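Local coordinates for protein 6-phospho-beta-d glycosidase (Streptococcus pyogenes, PDB 5FOO) that probably hydrolyses 6-phospho-beta-glucosides as a family 1 glycoside hydrolase with a TIM-barrel fold, and holds a 6-phosphocyclophellitol ligand in its pocket, at residues 165-170 against 246-251; 172-177 against 186-191. The protein carries 1 engineered substitution. All blocks are in the same frame, centred on the assembly; numbering follows the deposited sequence.

Contact 1. Residues 165-170 against 246-251. With JAZ (6-phosphocyclophellitol), chain G.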
loop_
_atom_site.group_PDB
_atom_site.type_symbol
_atom_site.label_atom_id
_atom_site.label_comp_id
_atom_site.label_asym_id
_atom_site.label_seq_id
_atom_site.Cartn_x
_atom_site.Cartn_y
_atom_site.Cartn_z
ATOM N N GLU A 165 2.812 1.472 -2.130
ATOM C CA GLU A 165 2.610 1.417 -3.586
ATOM C C GLU A 165 2.897 2.719 -4.318
ATOM O O GLU A 165 1.978 3.392 -4.857
ATOM C CB GLU A 165 1.217 0.910 -3.933
ATOM C CG GLU A 165 0.867 -0.450 -3.403
ATOM C CD GLU A 165 -0.679 -0.731 -3.467
ATOM O OE1 GLU A 165 -1.604 0.009 -2.893
ATOM O OE2 GLU A 165 -0.960 -1.756 -4.082
ATOM N N PRO A 166 4.173 3.082 -4.339
ATOM C CA PRO A 166 4.532 4.261 -5.007
ATOM C C PRO A 166 4.176 4.286 -6.491
ATOM O O PRO A 166 3.844 5.381 -6.992
ATOM C CB PRO A 166 6.015 4.384 -4.738
ATOM C CG PRO A 166 6.480 3.011 -4.558
ATOM C CD PRO A 166 5.348 2.415 -3.767
ATOM N N MET A 167 4.130 3.142 -7.170
ATOM C CA MET A 167 3.694 3.172 -8.606
ATOM C C MET A 167 2.213 3.535 -8.760
ATOM O O MET A 167 1.803 4.005 -9.791
ATOM C CB MET A 167 3.973 1.832 -9.329
ATOM C CG MET A 167 3.657 1.859 -10.868
ATOM S SD MET A 167 4.570 3.186 -11.662
ATOM C CE MET A 167 6.090 2.351 -11.964
ATOM N N VAL A 168 1.390 3.250 -7.750
ATOM C CA VAL A 168 -0.002 3.682 -7.711
ATOM C C VAL A 168 -0.105 5.226 -7.612
ATOM O O VAL A 168 -0.980 5.816 -8.200
ATOM C CB VAL A 168 -0.828 2.985 -6.599
ATOM C CG1 VAL A 168 -2.228 3.539 -6.526
ATOM C CG2 VAL A 168 -0.879 1.459 -6.840
ATOM N N VAL A 169 0.778 5.871 -6.871
ATOM C CA VAL A 169 0.843 7.331 -6.861
ATOM C C VAL A 169 1.241 7.895 -8.259
ATOM O O VAL A 169 0.667 8.899 -8.712
ATOM C CB VAL A 169 1.868 7.808 -5.825
ATOM C CG1 VAL A 169 2.129 9.299 -5.934
ATOM C CG2 VAL A 169 1.360 7.513 -4.426
ATOM N N VAL A 170 2.257 7.298 -8.872
ATOM C CA VAL A 170 2.723 7.695 -10.151
ATOM C C VAL A 170 1.548 7.581 -11.152
ATOM O O VAL A 170 1.303 8.513 -11.886
ATOM C CB VAL A 170 3.794 6.750 -10.631
ATOM C CG1 VAL A 170 4.109 6.944 -12.126
ATOM C CG2 VAL A 170 5.066 6.885 -9.820
ATOM N N LEU A 246 8.573 -4.897 -16.360
ATOM C CA LEU A 246 9.673 -3.944 -16.174
ATOM C C LEU A 246 9.252 -2.660 -15.473
ATOM O O LEU A 246 9.976 -2.175 -14.590
ATOM C CB LEU A 246 10.353 -3.528 -17.474
ATOM C CG LEU A 246 11.326 -4.440 -18.167
ATOM C CD1 LEU A 246 11.717 -3.767 -19.477
ATOM C CD2 LEU A 246 12.554 -4.646 -17.302
ATOM N N TRP A 247 8.136 -2.087 -15.945
ATOM C CA TRP A 247 7.559 -0.881 -15.415
ATOM C C TRP A 247 6.831 -1.117 -14.084
ATOM O O TRP A 247 7.154 -0.471 -13.107
ATOM C CB TRP A 247 6.603 -0.202 -16.453
ATOM C CG TRP A 247 5.903 0.984 -15.922
ATOM C CD1 TRP A 247 4.606 1.014 -15.491
ATOM C CD2 TRP A 247 6.400 2.330 -15.779
ATOM N NE1 TRP A 247 4.288 2.249 -15.042
ATOM C CE2 TRP A 247 5.384 3.076 -15.182
ATOM C CE3 TRP A 247 7.616 2.961 -16.049
ATOM C CZ2 TRP A 247 5.523 4.403 -14.897
ATOM C CZ3 TRP A 247 7.746 4.277 -15.771
ATOM C CH2 TRP A 247 6.714 4.994 -15.186
ATOM N N ASN A 248 5.821 -1.970 -14.072
ATOM C CA ASN A 248 4.925 -2.062 -12.911
ATOM C C ASN A 248 5.570 -2.743 -11.688
ATOM O O ASN A 248 5.137 -2.506 -10.577
ATOM C CB ASN A 248 3.580 -2.746 -13.241
ATOM C CG ASN A 248 2.771 -1.956 -14.255
ATOM O OD1 ASN A 248 2.167 -0.934 -13.920
ATOM N ND2 ASN A 248 2.834 -2.369 -15.527
ATOM N N ASN A 249 6.565 -3.591 -11.920
ATOM C CA ASN A 249 7.216 -4.352 -10.857
ATOM C C ASN A 249 8.693 -3.978 -10.692
ATOM O O ASN A 249 9.091 -3.537 -9.597
ATOM C CB ASN A 249 7.026 -5.852 -11.066
ATOM C CG ASN A 249 5.553 -6.236 -11.008
ATOM O OD1 ASN A 249 4.735 -5.479 -10.498
ATOM N ND2 ASN A 249 5.224 -7.378 -11.489
ATOM N N ASP A 250 9.473 -4.132 -11.763
ATOM C CA ASP A 250 10.927 -4.055 -11.654
ATOM C C ASP A 250 11.485 -2.728 -11.229
ATOM O O ASP A 250 12.459 -2.713 -10.463
ATOM C CB ASP A 250 11.601 -4.471 -12.915
ATOM C CG ASP A 250 11.367 -5.896 -13.265
ATOM O OD1 ASP A 250 10.550 -6.609 -12.626
ATOM O OD2 ASP A 250 11.966 -6.294 -14.249
ATOM N N LEU A 251 10.902 -1.617 -11.702
ATOM C CA LEU A 251 11.443 -0.279 -11.420
ATOM C C LEU A 251 11.629 -0.171 -9.881
ATOM O O LEU A 251 12.714 0.028 -9.388
ATOM C CB LEU A 251 10.488 0.811 -11.935
ATOM C CG LEU A 251 10.996 2.252 -11.961
ATOM C CD1 LEU A 251 10.001 3.200 -12.664
ATOM C CD2 LEU A 251 11.245 2.797 -10.573
HETATM C C2 JAZ G . -7.185 0.411 -0.845
HETATM C C3 JAZ G . -5.822 0.520 -0.127
HETATM C C4 JAZ G . -4.690 0.100 -1.057
HETATM C C5 JAZ G . -4.858 -1.320 -1.579
HETATM C C6 JAZ G . -6.232 -1.504 -2.187
HETATM C C7 JAZ G . -7.353 -1.049 -1.252
HETATM C C8 JAZ G . -8.738 -1.373 -1.806
HETATM O O9 JAZ G . -8.893 -0.637 -3.016
HETATM P P10 JAZ G . -10.345 -0.151 -3.442
HETATM O O11 JAZ G . -10.106 0.612 -4.696
HETATM O O12 JAZ G . -11.051 0.487 -2.320
HETATM O O13 JAZ G . -11.112 -1.375 -3.693
HETATM O O14 JAZ G . -6.291 -0.838 -3.455
HETATM O O15 JAZ G . -8.257 0.737 0.045
HETATM O O16 JAZ G . -5.653 1.872 0.220
HETATM O O17 JAZ G . -3.443 0.236 -0.396
#
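M167 lays the end of its side chain on the indole of W247, a Met-aromatic contact that makes the tight half of this helix pair. The two side chains cross at about a right angle. CG of M167 is anti to the backbone N (chi1 -175°), and two further bends, at chi2 and chi3, fold CE over one ring face. M167 CE stands 3.6 Å from the centroid of the five-membered ring of W247, 22° off its normal, a CH-pi contact; M167 SD lies obliquely at 4.1 Å from that centroid. The methyl is also pressed to the neighbouring backbone, with M167 CE 3.2 Å from W247 O, and reaches L251 CD1 at 4.1 Å. V170 meets the indole tip to tip, its CG1 4.0 Å from W247 CZ2.

Packing thins toward partly exposed N248, whose OD1 is 4.4 Å from M167 CG; its ND2 bonds to A244 O and Y323 OH. No hydrogen bond links the segments; W247 NE1 is held by E171.

E165, at the N-cap position, turns from this interface into the pocket: 6-phosphocyclophellitol O17 donates to E165 OE1 at 3.1 Å, while OE2 is held by N224 and Y299. As in family 1 relatives, E165 is probably the acid/base.

Segments 166-170 and 246-251 run roughly antiparallel (144°), their axes 10.5 Å apart at closest approach. Helix 166-174 follows the fourth barrel strand, helix 235-258 the fifth; A193 of helix 186-208 touches V170 and L251, and L265 of helix 263-271 touches L251.

Contact 2. Residues 172-177 against 186-191; sequences GSYLMQ and GKKAVQ
Y174, the last residue of helix 166-174, and L175 just beyond it close on A189 in the first turn of helix 186-208, and the methyl of A189 meets both. The nearest pair is Y174 CB to A189 CB, 3.7 Å; L175 CG stands 3.9 Å from the same methyl. The CA atoms of Y174 and A189 are only 5.2 Å apart, a closeness suited to the small alanine.

L175 has CG anti to its carbonyl carbon (chi1 -67°), which sets CG against the A189 methyl; both branches reach that methyl, and L175 CD2 also lies 4.0 Å from G186 CA. The ring of Y174 slants past K188, with Y174 CD1 3.9 Å from K188 CB, an oblique approach. K188, extended beyond CG, brings its CD to 4.2 Å from Y174 CE1 before the chain leads away. Its NZ makes a weak, long ion pair with E134, whose carboxylate also takes the hydrogen bond of Y174 OH.

Across the segments the contact is apolar. The polar bonds lie around it: G186 N to S316 OG, K188 N to D185 OD1, and a backbone bond between Y174 and D185. The contact joins two successive helices, linked by a loop, both within the connection from barrel strand 159-161 to strand 218-224.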
loop_
_atom_site.group_PDB
_atom_site.type_symbol
_atom_site.label_atom_id
_atom_site.label_comp_id
_atom_site.label_asym_id
_atom_site.label_seq_id
_atom_site.Cartn_x
_atom_site.Cartn_y
_atom_site.Cartn_z
ATOM N N GLY A 172 -1.859 7.031 -10.525
ATOM C CA GLY A 172 -2.999 7.829 -10.065
ATOM C C GLY A 172 -2.914 9.312 -10.361
ATOM O O GLY A 172 -3.901 9.902 -10.916
ATOM N N SER A 173 -1.787 9.923 -10.005
ATOM C CA SER A 173 -1.601 11.342 -10.135
ATOM C C SER A 173 -1.221 11.766 -11.574
ATOM O O SER A 173 -1.592 12.865 -12.036
ATOM C CB SER A 173 -0.561 11.871 -9.094
ATOM O OG SER A 173 -1.153 12.070 -7.784
ATOM N N TYR A 174 -0.488 10.924 -12.287
ATOM C CA TYR A 174 0.140 11.386 -13.522
ATOM C C TYR A 174 -0.160 10.595 -14.813
ATOM O O TYR A 174 0.321 10.987 -15.829
ATOM C CB TYR A 174 1.644 11.552 -13.303
ATOM C CG TYR A 174 1.997 12.651 -12.275
ATOM C CD1 TYR A 174 2.036 13.970 -12.653
ATOM C CD2 TYR A 174 2.242 12.347 -10.900
ATOM C CE1 TYR A 174 2.326 14.990 -11.751
ATOM C CE2 TYR A 174 2.567 13.363 -9.977
ATOM C CZ TYR A 174 2.614 14.689 -10.397
ATOM O OH TYR A 174 2.885 15.724 -9.530
ATOM N N LEU A 175 -0.956 9.519 -14.766
ATOM C CA LEU A 175 -1.253 8.676 -15.968
ATOM C C LEU A 175 -2.741 8.362 -16.147
ATOM O O LEU A 175 -3.272 8.548 -17.211
ATOM C CB LEU A 175 -0.456 7.348 -15.969
ATOM C CG LEU A 175 1.063 7.569 -16.142
ATOM C CD1 LEU A 175 1.881 6.301 -15.808
ATOM C CD2 LEU A 175 1.432 8.080 -17.531
ATOM N N MET A 176 -3.422 7.931 -15.091
ATOM C CA MET A 176 -4.720 7.281 -15.206
ATOM C C MET A 176 -5.841 8.010 -14.512
ATOM O O MET A 176 -6.923 7.470 -14.394
ATOM C CB MET A 176 -4.619 5.863 -14.616
ATOM C CG MET A 176 -3.504 4.975 -15.177
ATOM S SD MET A 176 -3.841 4.332 -16.833
ATOM C CE MET A 176 -5.188 3.124 -16.605
ATOM N N GLN A 177 -5.567 9.186 -13.962
ATOM C CA GLN A 177 -6.600 10.078 -13.424
ATOM C C GLN A 177 -7.414 9.611 -12.215
ATOM O O GLN A 177 -8.572 9.889 -12.134
ATOM C CB GLN A 177 -7.500 10.587 -14.568
ATOM C CG GLN A 177 -6.692 11.141 -15.719
ATOM C CD GLN A 177 -7.595 11.650 -16.851
ATOM O OE1 GLN A 177 -7.701 11.029 -17.890
ATOM N NE2 GLN A 177 -8.221 12.771 -16.639
ATOM N N GLY A 186 3.283 11.804 -18.973
ATOM C CA GLY A 186 4.240 10.687 -18.835
ATOM C C GLY A 186 5.627 11.158 -18.403
ATOM O O GLY A 186 6.297 10.519 -17.636
ATOM N N LYS A 187 6.065 12.290 -18.912
ATOM C CA LYS A 187 7.380 12.793 -18.580
ATOM C C LYS A 187 7.458 13.070 -17.084
ATOM O O LYS A 187 8.445 12.761 -16.426
ATOM C CB LYS A 187 7.646 14.070 -19.348
ATOM C CG LYS A 187 9.059 14.539 -19.201
ATOM C CD LYS A 187 9.646 15.113 -20.485
ATOM C CE LYS A 187 11.169 15.094 -20.339
ATOM N NZ LYS A 187 11.821 16.122 -21.187
ATOM N N LYS A 188 6.393 13.661 -16.565
ATOM C CA LYS A 188 6.267 13.876 -15.149
ATOM C C LYS A 188 6.121 12.592 -14.339
ATOM O O LYS A 188 6.760 12.434 -13.286
ATOM C CB LYS A 188 5.140 14.841 -14.845
ATOM C CG LYS A 188 5.474 16.291 -15.149
ATOM C CD LYS A 188 4.288 17.160 -14.731
ATOM C CE LYS A 188 4.465 18.625 -15.136
ATOM N NZ LYS A 188 3.225 19.308 -14.637
ATOM N N ALA A 189 5.298 11.689 -14.825
ATOM C CA ALA A 189 5.155 10.397 -14.183
ATOM C C ALA A 189 6.510 9.715 -13.948
ATOM O O ALA A 189 6.764 9.207 -12.882
ATOM C CB ALA A 189 4.284 9.516 -15.004
ATOM N N VAL A 190 7.357 9.697 -14.977
ATOM C CA VAL A 190 8.618 9.017 -14.932
ATOM C C VAL A 190 9.541 9.707 -13.916
ATOM O O VAL A 190 10.277 9.046 -13.172
ATOM C CB VAL A 190 9.234 8.964 -16.337
ATOM C CG1 VAL A 190 10.646 8.461 -16.311
ATOM C CG2 VAL A 190 8.387 8.049 -17.205
ATOM N N GLN A 191 9.517 11.028 -13.883
ATOM C CA GLN A 191 10.369 11.737 -12.950
ATOM C C GLN A 191 9.840 11.485 -11.499
ATOM O O GLN A 191 10.637 11.226 -10.606
ATOM C CB GLN A 191 10.452 13.254 -13.294
ATOM C CG GLN A 191 11.384 14.033 -12.382
ATOM C CD GLN A 191 12.840 13.645 -12.551
ATOM O OE1 GLN A 191 13.355 13.693 -13.664
ATOM N NE2 GLN A 191 13.541 13.294 -11.436
#

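How the contacts relate
Both contacts use helix 166-174: contact 1 its beginning, beside the ligand pocket, contact 2 its far end. Both are buried, contact 1 more deeply, with four of five touching residues buried; contact 2 has three of five, L175 and K188 being partly exposed. The centre of contact 2 is about 18 Å from the centre of the chain, that of contact 1 about 11 Å. Contact 1 pairs elements distant in sequence through a sulfur-aromatic core; contact 2 joins near neighbours through an alanine methyl met by a leucine and a tyrosine. The two touch through packing alone, V170 CG1 3.6 Å from A189 O, where helices 166-174, 186-208 and 235-258 meet.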